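Long-range contacts in magnesium-protoporphyrin O-methyltransferase (Synechocystis sp., PDB 4QDK), which transfers a methyl group from S-adenosyl-L-methionine to magnesium-protoporphyrin IX, giving its 13-monomethyl ester on the pathway to chlorophyll: residues L64-A69 / T130-D135; D7-V12 / I138-E143; L162-K167 / H193-I198. All coordinates share one frame; numbering follows the deposited sequence.

Contact 1. Residues L64-A69 / T130-D135; sequences LLVCDA and TVICLD. With SAH (S-adenosyl-L-homocysteine), chain C.
Val66 and Ile132 meet at an oblique angle on one face of two neighbouring parallel strands, with CG1 of Val66 3.8 Å from CD1 of Ile132. The isoleucine reaches it because CG1 stands anti to the carbonyl carbon (chi1 -53°) and the chain runs on extended, carrying the terminal methyl back along the strand toward the valine. Asp68 and Thr130 share this face. At its start CD2 of Leu64 lies beside OG1 of Thr130, the two side chains at about a right angle, while OG1 is held by Arg159. The other face carries the pair Cys67 and Val131, in which CB of Cys67 is 4.0 Å from CG2 of Val131 and SG lies near CG1; Leu152 of helix 142-153 covers Val131 and Ala69 here.

Four backbone hydrogen bonds hold the strands in register, alternating in direction as parallel pairing requires. The longest is Thr130 N to Leu65 O, 3.3 Å, and the shortest Ile132 N to Cys67 O, 2.7 Å. Past Ile132 the pairing ends, and a water bridges the two strand ends: it lies within hydrogen-bonding distance of both Ala69 O (2.6 Å) and Asp68 OD1 and accepts from Leu134 N at 2.8 Å. The other carboxylate oxygen of Asp68, OD2, is bound by Ser77 OG. The amino nitrogen of S-adenosyl-L-homocysteine, atom N, donates to Leu134 O over 2.8 Å and makes a weak bond to the same water. Binding of S-adenosyl-L-methionine or its product at the C-terminal ends of adjoining central parallel strands is the hallmark of the Rossmann-like fold of class I methyltransferases.

Contact 2. Residues D7-V12 / I138-E143; sequences DDKTIV and IHYPTE. With SAH (S-adenosyl-L-homocysteine), chain C.
Tyr140 extends past the first turn of helix 8-16 to the adenine of S-adenosyl-L-homocysteine, meeting one helix residue after another along its length. Its CB carries the ring with CG anti to the carbonyl carbon (chi1 -59°), a setting that brings the far end of the side chain closer to the helix than its base. CD1 comes first against CB of Asp8, at 4.1 Å. CE1, one atom further on, lies 4.0 Å from CG of Lys9, whose extended chain crosses the tyrosine at about a right angle and ends in a salt bridge with Asp120. On the other edge CE2 approaches the ligand, N7 lying in the plane of the ring. CZ has CG2 of Val12 beside it at 4.2 Å, and at the tip the hydroxyl OH donates to N7 of the ligand in a short bond of 2.6 Å.

Val12 lies between the adenine and His139: its CG1 packs 3.6 Å from C8 of the adenine, while CG2 meets CB of His139 at 3.9 Å, the valine and histidine side chains crossing nearly perpendicularly. The histidine ring also stands edge-to-face with Phe16 of the same helix as Val12. At the outer end, OD2 of Asp8 rests 3.5 Å from CD of Pro141. A phenylalanine in place of Tyr140 would probably leave N7 without its hydroxyl donor and the adenine less firmly held on this side. The segments thus meet mainly through carbon contacts, with no charge pairing between them, and the polar tip is spent on the ligand: the N-terminal helix covers a tyrosine whose hydroxyl donates to N7, consistent with a part in holding the adenine.

Contact 3. Residues L162-K167 / H193-I198; sequences LSFAPK and HKEADI
Leu162 opens the contact by placing CD1 4.2 Å from CG2 of Ile198, the two side chains meeting at a slant. Two residues on, along the same side of the strand, Phe164 makes the main contribution. Its CG sits between the backbone N and the carbonyl carbon (chi1 60°), and this turns the ring against the start of helix 195-204. Ile198 sets CG1 over the centre of one ring face, 3.9 Å from the ring centroid and 8° from the ring normal, a close CH-pi contact. At the ring edge, near its plane, CE2 approaches His193 O at 3.4 Å, and CD2 packs on CB of the same histidine. CZ reaches the first turn of the helix, 3.9 Å from CA of Glu195.

Beyond the strand, Ala165 O accepts a hydrogen bond from His193 N at 3.0 Å, the N-H pointing well at the oxygen though the donor is tilted 21° out of the carbonyl plane. Pro166 adds a backbone contact, its CA directed at His193 O in a nearly straight CA-H...O approach of 3.5 Å. His193 O therefore faces both the phenylalanine edge and the proline CA.

The imidazole of His193 turns to other neighbours, NE2 bonding to Leu137 O, while Glu195 forms salt bridges with Arg223 and Arg199. Strand 159-164 lies between strands 130-133 and 221-229 of the sheet; helix 195-204 packs against it beside helix 142-153, whose Ile149 touches both Leu162 and Ile198.

Strand 130-133 of contact 1 and strand 159-164 of contact 3 are neighbours in the same mixed sheet, joined where Ser163 meets Cys133 and Asp135; the centres of these contacts are about 17 Å apart. The centre of contact 2 lies about 19 Å from that of contact 1 and about 15 Å from that of contact 3, beyond the ends of these strands, where the turn into helix 142-153 touches His193. Along the chain, 7-12 pairs with 138-143 around the whole of contact 1, and contact 3 follows both. S-adenosyl-L-homocysteine links contacts 1 and 2: one holds its amino group and the other its adenine, so the N-terminal helix is joined to the Rossmann-like core at the binding site.

Contact 1. Residues L64-A69 / T130-D135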
loop_
_atom_site.group_PDB
_atom_site.type_symbol
_atom_site.label_atom_id
_atom_site.label_comp_id
_atom_site.label_asym_id
_atom_site.label_seq_id
_atom_site.Cartn_x
_atom_site.Cartn_y
_atom_site.Cartn_z
ATOM N N LEU A 64 12.661 -4.942 1.303
ATOM C CA LEU A 64 13.157 -5.330 -0.014
ATOM C C LEU A 64 13.738 -4.148 -0.783
ATOM O O LEU A 64 13.109 -3.098 -0.895
ATOM C CB LEU A 64 12.044 -5.980 -0.834
ATOM C CG LEU A 64 12.517 -6.721 -2.086
ATOM C CD1 LEU A 64 13.361 -7.916 -1.683
ATOM C CD2 LEU A 64 11.339 -7.147 -2.939
ATOM N N LEU A 65 14.943 -4.329 -1.313
ATOM C CA LEU A 65 15.609 -3.285 -2.082
ATOM C C LEU A 65 15.050 -3.217 -3.496
ATOM O O LEU A 65 15.196 -4.160 -4.273
ATOM C CB LEU A 65 17.117 -3.529 -2.124
ATOM C CG LEU A 65 17.942 -2.902 -1.000
ATOM C CD1 LEU A 65 19.325 -3.531 -0.938
ATOM C CD2 LEU A 65 18.048 -1.399 -1.202
ATOM N N VAL A 66 14.416 -2.096 -3.827
ATOM C CA VAL A 66 13.775 -1.933 -5.126
ATOM C C VAL A 66 14.269 -0.683 -5.852
ATOM O O VAL A 66 14.396 0.390 -5.254
ATOM C CB VAL A 66 12.232 -1.864 -4.982
ATOM C CG1 VAL A 66 11.568 -1.652 -6.337
ATOM C CG2 VAL A 66 11.701 -3.128 -4.315
ATOM N N CYS A 67 14.564 -0.838 -7.139
ATOM C CA CYS A 67 14.879 0.286 -8.009
ATOM C C CYS A 67 13.685 0.580 -8.909
ATOM O O CYS A 67 13.233 -0.286 -9.659
ATOM C CB CYS A 67 16.115 -0.023 -8.861
ATOM S SG CYS A 67 16.440 1.155 -10.202
ATOM N N ASP A 68 13.166 1.799 -8.814
ATOM C CA ASP A 68 12.083 2.252 -9.679
ATOM C C ASP A 68 12.678 3.206 -10.714
ATOM O O ASP A 68 12.910 4.381 -10.427
ATOM C CB ASP A 68 10.989 2.932 -8.843
ATOM C CG ASP A 68 9.734 3.241 -9.644
ATOM O OD1 ASP A 68 9.671 2.863 -10.830
ATOM O OD2 ASP A 68 8.796 3.847 -9.075
ATOM N N ALA A 69 12.951 2.684 -11.909
ATOM C CA ALA A 69 13.634 3.445 -12.953
ATOM C C ALA A 69 12.648 4.150 -13.881
ATOM O O ALA A 69 11.818 3.508 -14.522
ATOM C CB ALA A 69 14.567 2.536 -13.751
ATOM N N THR A 130 15.060 -6.174 -6.838
ATOM C CA THR A 130 14.061 -5.989 -7.879
ATOM C C THR A 130 14.217 -4.629 -8.548
ATOM O O THR A 130 14.288 -3.596 -7.874
ATOM C CB THR A 130 12.635 -6.116 -7.301
ATOM O OG1 THR A 130 12.430 -7.454 -6.829
ATOM C CG2 THR A 130 11.590 -5.784 -8.359
ATOM N N VAL A 131 14.289 -4.641 -9.874
ATOM C CA VAL A 131 14.338 -3.415 -10.659
ATOM C C VAL A 131 13.058 -3.303 -11.475
ATOM O O VAL A 131 12.626 -4.271 -12.107
ATOM C CB VAL A 131 15.561 -3.399 -11.601
ATOM C CG1 VAL A 131 15.566 -2.139 -12.452
ATOM C CG2 VAL A 131 16.846 -3.502 -10.797
ATOM N N ILE A 132 12.439 -2.128 -11.449
ATOM C CA ILE A 132 11.152 -1.940 -12.104
ATOM C C ILE A 132 11.167 -0.750 -13.059
ATOM O O ILE A 132 11.651 0.328 -12.720
ATOM C CB ILE A 132 10.021 -1.750 -11.067
ATOM C CG1 ILE A 132 10.037 -2.891 -10.046
ATOM C CG2 ILE A 132 8.675 -1.676 -11.765
ATOM C CD1 ILE A 132 8.994 -2.756 -8.953
ATOM N N CYS A 133 10.634 -0.960 -14.257
ATOM C CA CYS A 133 10.546 0.094 -15.256
ATOM C C CYS A 133 9.178 0.058 -15.931
ATOM O O CYS A 133 8.946 -0.745 -16.837
ATOM C CB CYS A 133 11.654 -0.075 -16.296
ATOM S SG CYS A 133 11.795 1.298 -17.455
ATOM N N LEU A 134 8.276 0.930 -15.487
ATOM C CA LEU A 134 6.904 0.943 -15.992
ATOM C C LEU A 134 6.614 2.120 -16.921
ATOM O O LEU A 134 6.907 3.274 -16.593
ATOM C CB LEU A 134 5.900 0.959 -14.832
ATOM C CG LEU A 134 5.930 -0.198 -13.831
ATOM C CD1 LEU A 134 4.813 -0.043 -12.798
ATOM C CD2 LEU A 134 5.831 -1.543 -14.540
ATOM N N ASP A 135 6.028 1.811 -18.076
ATOM C CA ASP A 135 5.547 2.818 -19.025
ATOM C C ASP A 135 6.610 3.836 -19.445
ATOM O O ASP A 135 6.309 5.015 -19.651
ATOM C CB ASP A 135 4.306 3.531 -18.473
ATOM C CG ASP A 135 3.129 2.589 -18.272
ATOM O OD1 ASP A 135 3.187 1.442 -18.765
ATOM O OD2 ASP A 135 2.136 2.998 -17.631
HETATM N N SAH C . 7.109 4.821 -14.277
HETATM C CA SAH C . 6.254 5.921 -13.842
HETATM C CB SAH C . 6.315 7.093 -14.815
HETATM C CG SAH C . 5.993 6.755 -16.267
HETATM S SD SAH C . 5.893 8.238 -17.305
HETATM C C SAH C . 4.817 5.447 -13.702
HETATM O O SAH C . 4.029 6.031 -12.958
HETATM O OXT SAH C . 4.416 4.468 -14.332
HETATM C "C5'" SAH C . 7.500 7.871 -18.048
HETATM C "C4'" SAH C . 8.650 8.512 -17.281
HETATM O "O4'" SAH C . 9.881 7.990 -17.741
HETATM C "C3'" SAH C . 8.725 10.024 -17.458
HETATM O "O3'" SAH C . 8.657 10.627 -16.186
HETATM C "C2'" SAH C . 10.092 10.278 -18.067
HETATM O "O2'" SAH C . 10.708 11.429 -17.538
HETATM C "C1'" SAH C . 10.848 9.015 -17.691
HETATM N N9 SAH C . 11.977 8.709 -18.584
HETATM C C8 SAH C . 12.002 8.776 -19.952
HETATM N N7 SAH C . 13.235 8.407 -20.371
HETATM C C5 SAH C . 13.990 8.104 -19.290
HETATM C C6 SAH C . 15.305 7.678 -19.150
HETATM N N6 SAH C . 16.073 7.496 -20.221
HETATM N N1 SAH C . 15.814 7.451 -17.889
HETATM C C2 SAH C . 15.018 7.639 -16.776
HETATM N N3 SAH C . 13.714 8.065 -16.923
HETATM C C4 SAH C . 13.210 8.292 -18.161
HETATM O O HOH W 1 9.358 2.895 -13.803
#

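Contact 2. Residues D7-V12 / I138-E143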
loop_
_atom_site.group_PDB
_atom_site.type_symbol
_atom_site.label_atom_id
_atom_site.label_comp_id
_atom_site.label_asym_id
_atom_site.label_seq_id
_atom_site.Cartn_x
_atom_site.Cartn_y
_atom_site.Cartn_z
ATOM N N ASP A 7 19.807 11.180 -28.922
ATOM C CA ASP A 7 18.926 12.258 -29.355
ATOM C C ASP A 7 17.523 12.082 -28.789
ATOM O O ASP A 7 16.893 13.050 -28.362
ATOM C CB ASP A 7 18.867 12.325 -30.882
ATOM C CG ASP A 7 18.060 13.505 -31.382
ATOM O OD1 ASP A 7 18.109 14.574 -30.739
ATOM O OD2 ASP A 7 17.377 13.364 -32.417
ATOM N N ASP A 8 17.037 10.844 -28.787
ATOM C CA ASP A 8 15.716 10.542 -28.246
ATOM C C ASP A 8 15.609 10.887 -26.762
ATOM O O ASP A 8 14.580 11.387 -26.310
ATOM C CB ASP A 8 15.358 9.071 -28.474
ATOM C CG ASP A 8 15.032 8.768 -29.923
ATOM O OD1 ASP A 8 14.639 9.701 -30.654
ATOM O OD2 ASP A 8 15.166 7.595 -30.331
ATOM N N LYS A 9 16.674 10.618 -26.011
ATOM C CA LYS A 9 16.701 10.908 -24.578
ATOM C C LYS A 9 16.436 12.382 -24.285
ATOM O O LYS A 9 15.651 12.714 -23.396
ATOM C CB LYS A 9 18.041 10.497 -23.969
ATOM C CG LYS A 9 18.197 9.004 -23.748
ATOM C CD LYS A 9 19.581 8.681 -23.215
ATOM C CE LYS A 9 19.724 7.204 -22.900
ATOM N NZ LYS A 9 21.150 6.850 -22.652
ATOM N N THR A 10 17.093 13.259 -25.036
ATOM C CA THR A 10 16.937 14.698 -24.854
ATOM C C THR A 10 15.510 15.140 -25.164
ATOM O O THR A 10 14.927 15.948 -24.438
ATOM C CB THR A 10 17.927 15.483 -25.739
ATOM O OG1 THR A 10 19.267 15.107 -25.402
ATOM C CG2 THR A 10 17.762 16.983 -25.536
ATOM N N ILE A 11 14.951 14.596 -26.241
ATOM C CA ILE A 11 13.587 14.917 -26.650
ATOM C C ILE A 11 12.571 14.513 -25.584
ATOM O O ILE A 11 11.683 15.292 -25.234
ATOM C CB ILE A 11 13.225 14.238 -27.986
ATOM C CG1 ILE A 11 14.111 14.774 -29.112
ATOM C CG2 ILE A 11 11.756 14.457 -28.317
ATOM C CD1 ILE A 11 13.839 14.138 -30.459
ATOM N N VAL A 12 12.708 13.297 -25.067
ATOM C CA VAL A 12 11.804 12.813 -24.030
ATOM C C VAL A 12 11.985 13.605 -22.735
ATOM O O VAL A 12 11.009 13.965 -22.075
ATOM C CB VAL A 12 12.001 11.308 -23.754
ATOM C CG1 VAL A 12 11.033 10.834 -22.684
ATOM C CG2 VAL A 12 11.803 10.512 -25.030
ATOM N N ILE A 138 7.919 2.866 -23.983
ATOM C CA ILE A 138 7.089 3.344 -25.085
ATOM C C ILE A 138 7.721 4.562 -25.781
ATOM O O ILE A 138 7.434 4.844 -26.946
ATOM C CB ILE A 138 5.656 3.671 -24.592
ATOM C CG1 ILE A 138 4.715 3.949 -25.766
ATOM C CG2 ILE A 138 5.674 4.836 -23.607
ATOM C CD1 ILE A 138 3.270 4.125 -25.353
ATOM N N HIS A 139 8.586 5.272 -25.062
ATOM C CA HIS A 139 9.214 6.481 -25.591
ATOM C C HIS A 139 10.486 6.213 -26.394
ATOM O O HIS A 139 11.166 7.149 -26.819
ATOM C CB HIS A 139 9.522 7.456 -24.452
ATOM C CG HIS A 139 8.318 7.854 -23.660
ATOM N ND1 HIS A 139 7.324 8.658 -24.170
ATOM C CD2 HIS A 139 7.944 7.551 -22.393
ATOM C CE1 HIS A 139 6.390 8.839 -23.251
ATOM N NE2 HIS A 139 6.745 8.177 -22.165
ATOM N N TYR A 140 10.809 4.939 -26.601
ATOM C CA TYR A 140 12.032 4.579 -27.315
ATOM C C TYR A 140 11.808 3.448 -28.314
ATOM O O TYR A 140 11.041 2.529 -28.045
ATOM C CB TYR A 140 13.126 4.188 -26.318
ATOM C CG TYR A 140 13.477 5.288 -25.340
ATOM C CD1 TYR A 140 14.459 6.224 -25.641
ATOM C CD2 TYR A 140 12.822 5.394 -24.117
ATOM C CE1 TYR A 140 14.783 7.231 -24.752
ATOM C CE2 TYR A 140 13.140 6.403 -23.223
ATOM C CZ TYR A 140 14.121 7.317 -23.545
ATOM O OH TYR A 140 14.443 8.321 -22.658
ATOM N N PRO A 141 12.479 3.513 -29.475
ATOM C CA PRO A 141 12.377 2.431 -30.462
ATOM C C PRO A 141 13.036 1.148 -29.953
ATOM O O PRO A 141 13.854 1.212 -29.035
ATOM C CB PRO A 141 13.127 2.989 -31.673
ATOM C CG PRO A 141 14.078 3.983 -31.106
ATOM C CD PRO A 141 13.370 4.596 -29.928
ATOM N N THR A 142 12.682 0.010 -30.548
ATOM C CA THR A 142 13.105 -1.305 -30.059
ATOM C C THR A 142 14.614 -1.440 -29.843
ATOM O O THR A 142 15.060 -2.011 -28.846
ATOM C CB THR A 142 12.621 -2.427 -31.006
ATOM O OG1 THR A 142 11.197 -2.345 -31.151
ATOM C CG2 THR A 142 12.986 -3.797 -30.459
ATOM N N GLU A 143 15.391 -0.903 -30.776
ATOM C CA GLU A 143 16.847 -0.969 -30.702
ATOM C C GLU A 143 17.402 -0.264 -29.464
ATOM O O GLU A 143 18.383 -0.714 -28.867
ATOM C CB GLU A 143 17.475 -0.396 -31.979
ATOM C CG GLU A 143 16.681 0.735 -32.630
ATOM C CD GLU A 143 15.553 0.231 -33.511
ATOM O OE1 GLU A 143 15.588 -0.955 -33.895
ATOM O OE2 GLU A 143 14.636 1.017 -33.826
HETATM N N SAH C . 7.109 4.821 -14.277
HETATM C CA SAH C . 6.254 5.921 -13.842
HETATM C CB SAH C . 6.315 7.093 -14.815
HETATM C CG SAH C . 5.993 6.755 -16.267
HETATM S SD SAH C . 5.893 8.238 -17.305
HETATM C C SAH C . 4.817 5.447 -13.702
HETATM O O SAH C . 4.029 6.031 -12.958
HETATM O OXT SAH C . 4.416 4.468 -14.332
HETATM C "C5'" SAH C . 7.500 7.871 -18.048
HETATM C "C4'" SAH C . 8.650 8.512 -17.281
HETATM O "O4'" SAH C . 9.881 7.990 -17.741
HETATM C "C3'" SAH C . 8.725 10.024 -17.458
HETATM O "O3'" SAH C . 8.657 10.627 -16.186
HETATM C "C2'" SAH C . 10.092 10.278 -18.067
HETATM O "O2'" SAH C . 10.708 11.429 -17.538
HETATM C "C1'" SAH C . 10.848 9.015 -17.691
HETATM N N9 SAH C . 11.977 8.709 -18.584
HETATM C C8 SAH C . 12.002 8.776 -19.952
HETATM N N7 SAH C . 13.235 8.407 -20.371
HETATM C C5 SAH C . 13.990 8.104 -19.290
HETATM C C6 SAH C . 15.305 7.678 -19.150
HETATM N N6 SAH C . 16.073 7.496 -20.221
HETATM N N1 SAH C . 15.814 7.451 -17.889
HETATM C C2 SAH C . 15.018 7.639 -16.776
HETATM N N3 SAH C . 13.714 8.065 -16.923
HETATM C C4 SAH C . 13.210 8.292 -18.161
#

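Contact 3. Residues L162-K167 / H193-I198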
loop_
_atom_site.group_PDB
_atom_site.type_symbol
_atom_site.label_atom_id
_atom_site.label_comp_id
_atom_site.label_asym_id
_atom_site.label_seq_id
_atom_site.Cartn_x
_atom_site.Cartn_y
_atom_site.Cartn_z
ATOM N N LEU A 162 8.946 -5.053 -16.227
ATOM C CA LEU A 162 8.835 -4.076 -17.302
ATOM C C LEU A 162 7.397 -3.971 -17.776
ATOM O O LEU A 162 6.655 -4.951 -17.745
ATOM C CB LEU A 162 9.699 -4.497 -18.494
ATOM C CG LEU A 162 11.198 -4.728 -18.314
ATOM C CD1 LEU A 162 11.811 -5.193 -19.628
ATOM C CD2 LEU A 162 11.869 -3.458 -17.830
ATOM N N SER A 163 7.004 -2.786 -18.225
ATOM C CA SER A 163 5.738 -2.640 -18.929
ATOM C C SER A 163 5.939 -1.893 -20.243
ATOM O O SER A 163 6.768 -0.987 -20.339
ATOM C CB SER A 163 4.673 -1.962 -18.056
ATOM O OG SER A 163 4.896 -0.567 -17.944
ATOM N N PHE A 164 5.184 -2.296 -21.257
ATOM C CA PHE A 164 5.314 -1.719 -22.588
ATOM C C PHE A 164 4.004 -1.865 -23.338
ATOM O O PHE A 164 3.135 -2.645 -22.944
ATOM C CB PHE A 164 6.442 -2.399 -23.372
ATOM C CG PHE A 164 6.241 -3.879 -23.571
ATOM C CD1 PHE A 164 6.599 -4.780 -22.578
ATOM C CD2 PHE A 164 5.702 -4.369 -24.750
ATOM C CE1 PHE A 164 6.418 -6.142 -22.754
ATOM C CE2 PHE A 164 5.516 -5.730 -24.933
ATOM C CZ PHE A 164 5.874 -6.618 -23.933
ATOM N N ALA A 165 3.865 -1.115 -24.425
ATOM C CA ALA A 165 2.675 -1.202 -25.254
ATOM C C ALA A 165 2.935 -2.090 -26.462
ATOM O O ALA A 165 3.802 -1.794 -27.280
ATOM C CB ALA A 165 2.238 0.185 -25.699
ATOM N N PRO A 166 2.194 -3.201 -26.569
ATOM C CA PRO A 166 2.287 -4.041 -27.766
ATOM C C PRO A 166 1.678 -3.305 -28.953
ATOM O O PRO A 166 2.068 -3.529 -30.100
ATOM C CB PRO A 166 1.429 -5.262 -27.408
ATOM C CG PRO A 166 1.305 -5.236 -25.916
ATOM C CD PRO A 166 1.312 -3.784 -25.548
ATOM N N LYS A 167 0.722 -2.427 -28.663
ATOM C CA LYS A 167 0.044 -1.641 -29.685
ATOM C C LYS A 167 -0.242 -0.230 -29.178
ATOM O O LYS A 167 -0.566 -0.036 -28.005
ATOM C CB LYS A 167 -1.266 -2.320 -30.096
ATOM C CG LYS A 167 -1.086 -3.659 -30.792
ATOM C CD LYS A 167 -2.270 -4.579 -30.553
ATOM C CE LYS A 167 -3.554 -3.998 -31.118
ATOM N NZ LYS A 167 -4.692 -4.950 -30.971
ATOM N N HIS A 193 6.303 -2.243 -28.878
ATOM C CA HIS A 193 7.323 -3.280 -28.784
ATOM C C HIS A 193 6.685 -4.659 -28.863
ATOM O O HIS A 193 5.673 -4.917 -28.211
ATOM C CB HIS A 193 8.119 -3.137 -27.490
ATOM C CG HIS A 193 8.861 -1.843 -27.383
ATOM N ND1 HIS A 193 9.972 -1.557 -28.148
ATOM C CD2 HIS A 193 8.651 -0.754 -26.607
ATOM C CE1 HIS A 193 10.415 -0.352 -27.847
ATOM N NE2 HIS A 193 9.628 0.160 -26.913
ATOM N N LYS A 194 7.270 -5.534 -29.679
ATOM C CA LYS A 194 6.826 -6.919 -29.768
ATOM C C LYS A 194 7.234 -7.666 -28.509
ATOM O O LYS A 194 8.383 -7.582 -28.082
ATOM C CB LYS A 194 7.452 -7.618 -30.975
ATOM C CG LYS A 194 7.026 -7.080 -32.327
ATOM C CD LYS A 194 7.620 -7.932 -33.444
ATOM C CE LYS A 194 7.432 -7.287 -34.805
ATOM N NZ LYS A 194 5.997 -7.133 -35.163
ATOM N N GLU A 195 6.296 -8.405 -27.928
ATOM C CA GLU A 195 6.581 -9.192 -26.736
ATOM C C GLU A 195 7.716 -10.179 -26.992
ATOM O O GLU A 195 8.547 -10.422 -26.113
ATOM C CB GLU A 195 5.327 -9.927 -26.254
ATOM C CG GLU A 195 5.564 -10.833 -25.054
ATOM C CD GLU A 195 4.285 -11.196 -24.324
ATOM O OE1 GLU A 195 3.305 -10.421 -24.415
ATOM O OE2 GLU A 195 4.264 -12.253 -23.657
ATOM N N ALA A 196 7.759 -10.729 -28.202
ATOM C CA ALA A 196 8.826 -11.650 -28.576
ATOM C C ALA A 196 10.192 -10.966 -28.509
ATOM O O ALA A 196 11.173 -11.566 -28.074
ATOM C CB ALA A 196 8.577 -12.226 -29.971
ATOM N N ASP A 197 10.246 -9.707 -28.935
ATOM C CA ASP A 197 11.487 -8.940 -28.876
ATOM C C ASP A 197 11.910 -8.692 -27.427
ATOM O O ASP A 197 13.069 -8.900 -27.068
ATOM C CB ASP A 197 11.353 -7.613 -29.634
ATOM C CG ASP A 197 11.226 -7.805 -31.141
ATOM O OD1 ASP A 197 11.470 -8.931 -31.632
ATOM O OD2 ASP A 197 10.888 -6.824 -31.839
ATOM N N ILE A 198 10.967 -8.256 -26.596
ATOM C CA ILE A 198 11.255 -8.000 -25.188
ATOM C C ILE A 198 11.709 -9.271 -24.467
ATOM O O ILE A 198 12.700 -9.257 -23.738
ATOM C CB ILE A 198 10.039 -7.395 -24.457
ATOM C CG1 ILE A 198 9.619 -6.084 -25.121
ATOM C CG2 ILE A 198 10.364 -7.155 -22.988
ATOM C CD1 ILE A 198 10.673 -4.999 -25.049
#